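Local coordinates for carboxypeptidase Y inhibitor (Saccharomyces cerevisiae, PDB 1WPX), which inhibits the vacuolar serine protease carboxypeptidase Y specifically and potently and belongs to the phosphatidylethanolamine-binding protein family, at residues D14-K18 with H19-E23. Residues are numbered along the deposited sequence; the frame is centred on the assembly and turned at random.
Sequences DSYKK and HGILE
A Schellman motif ends helix 8-18 where I21 N donates to Y16 O (2.8 Å) and G20 N to K17 O (2.9 Å), with G20, at positive phi (52°), as the C-prime residue. One residue earlier, H19 N still donates to S15 O. The H19 ring swings back over the last turn: chi1 (-57°) lays CG beside the backbone N, and the ring's turn brings CD2 edge-on to 3.1 Å from S15 O. K18 runs alongside in the same direction, CG over the rim of one ring face. H19 ND1 hydrogen-bonds Y216 OH and NE2 an acidic side chain of the other protein chain, and K18 NZ forms a salt bridge with an acidic side chain of that chain. Were H19 an alanine, Y216 OH and an acidic side chain of the other chain would probably lose their ring nitrogen partners and K18 its neighbour. Beyond the turn, L22 crosses Y16 at about a right angle, its CG 3.6 Å from Y16 CB, while its CD1 meets K17 CG. The linked helices 8-18 and 21-24 rest on the sheet: Y16 OH hydrogen-bonds S212 O on strand 208-217, and I21 packs on R163 and V165 of strand 162-170.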
loop_
_atom_site.group_PDB
_atom_site.type_symbol
_atom_site.label_atom_id
_atom_site.label_comp_id
_atom_site.label_asym_id
_atom_site.label_seq_id
_atom_site.Cartn_x
_atom_site.Cartn_y
_atom_site.Cartn_z
ATOM N N ASP B 14 5.519 14.480 -3.795
ATOM C CA ASP B 14 4.342 14.172 -4.592
ATOM C C ASP B 14 3.052 14.448 -3.840
ATOM O O ASP B 14 2.116 15.024 -4.397
ATOM C CB ASP B 14 4.380 12.720 -5.063
ATOM C CG ASP B 14 5.482 12.474 -6.079
ATOM O OD1 ASP B 14 6.017 13.469 -6.620
ATOM O OD2 ASP B 14 5.810 11.297 -6.349
ATOM N N SER B 15 3.003 14.053 -2.576
ATOM C CA SER B 15 1.818 14.289 -1.772
ATOM C C SER B 15 1.577 15.795 -1.585
ATOM O O SER B 15 0.467 16.279 -1.812
ATOM C CB SER B 15 1.962 13.601 -0.412
ATOM O OG SER B 15 0.767 13.699 0.348
ATOM N N TYR B 16 2.615 16.529 -1.182
ATOM C CA TYR B 16 2.511 17.976 -0.961
ATOM C C TYR B 16 1.998 18.686 -2.201
ATOM O O TYR B 16 1.225 19.639 -2.104
ATOM C CB TYR B 16 3.873 18.577 -0.612
ATOM C CG TYR B 16 4.531 18.043 0.639
ATOM C CD1 TYR B 16 5.928 17.975 0.725
ATOM C CD2 TYR B 16 3.778 17.615 1.737
ATOM C CE1 TYR B 16 6.570 17.491 1.864
ATOM C CE2 TYR B 16 4.409 17.128 2.892
ATOM C CZ TYR B 16 5.811 17.068 2.943
ATOM O OH TYR B 16 6.461 16.581 4.055
ATOM N N LYS B 17 2.452 18.232 -3.364
ATOM C CA LYS B 17 2.041 18.825 -4.628
ATOM C C LYS B 17 0.582 18.562 -4.931
ATOM O O LYS B 17 -0.208 19.488 -5.099
ATOM C CB LYS B 17 2.884 18.276 -5.777
ATOM C CG LYS B 17 4.323 18.747 -5.772
ATOM C CD LYS B 17 5.087 18.178 -6.956
ATOM C CE LYS B 17 4.405 18.525 -8.271
ATOM N NZ LYS B 17 5.134 17.943 -9.435
ATOM N N LYS B 18 0.230 17.285 -4.994
ATOM C CA LYS B 18 -1.135 16.887 -5.305
ATOM C C LYS B 18 -2.185 17.549 -4.417
ATOM O O LYS B 18 -3.299 17.815 -4.866
ATOM C CB LYS B 18 -1.262 15.364 -5.215
ATOM C CG LYS B 18 -2.625 14.833 -5.607
ATOM C CD LYS B 18 -2.685 13.331 -5.455
ATOM C CE LYS B 18 -4.092 12.812 -5.673
ATOM N NZ LYS B 18 -4.159 11.333 -5.486
ATOM N N HIS B 19 -1.828 17.827 -3.167
ATOM C CA HIS B 19 -2.766 18.438 -2.231
ATOM C C HIS B 19 -2.501 19.916 -1.954
ATOM O O HIS B 19 -2.944 20.450 -0.937
ATOM C CB HIS B 19 -2.771 17.635 -0.930
ATOM C CG HIS B 19 -3.116 16.192 -1.130
ATOM N ND1 HIS B 19 -4.414 15.746 -1.255
ATOM C CD2 HIS B 19 -2.329 15.104 -1.305
ATOM C CE1 HIS B 19 -4.412 14.448 -1.500
ATOM N NE2 HIS B 19 -3.159 14.034 -1.537
ATOM N N GLY B 20 -1.786 20.565 -2.871
ATOM C CA GLY B 20 -1.484 21.984 -2.747
ATOM C C GLY B 20 -0.863 22.489 -1.452
ATOM O O GLY B 20 -1.040 23.655 -1.093
ATOM N N ILE B 21 -0.127 21.632 -0.751
ATOM C CA ILE B 21 0.508 22.029 0.500
ATOM C C ILE B 21 1.703 22.953 0.243
ATOM O O ILE B 21 2.031 23.795 1.076
ATOM C CB ILE B 21 1.000 20.796 1.288
ATOM C CG1 ILE B 21 -0.167 19.840 1.563
ATOM C CG2 ILE B 21 1.660 21.238 2.582
ATOM C CD1 ILE B 21 -1.214 20.384 2.497
ATOM N N LEU B 22 2.347 22.794 -0.912
ATOM C CA LEU B 22 3.507 23.615 -1.260
ATOM C C LEU B 22 3.145 25.043 -1.666
ATOM O O LEU B 22 3.957 25.953 -1.529
ATOM C CB LEU B 22 4.302 22.973 -2.404
ATOM C CG LEU B 22 4.968 21.616 -2.171
ATOM C CD1 LEU B 22 5.710 21.187 -3.427
ATOM C CD2 LEU B 22 5.926 21.712 -1.003
ATOM N N GLU B 23 1.928 25.238 -2.163
ATOM C CA GLU B 23 1.497 26.553 -2.611
ATOM C C GLU B 23 0.563 27.260 -1.648
ATOM O O GLU B 23 0.685 28.461 -1.431
ATOM C CB GLU B 23 0.827 26.446 -3.985
ATOM C CG GLU B 23 0.322 25.050 -4.314
ATOM C CD GLU B 23 1.459 24.089 -4.650
ATOM O OE1 GLU B 23 1.322 22.865 -4.390
ATOM O OE2 GLU B 23 2.487 24.567 -5.185
#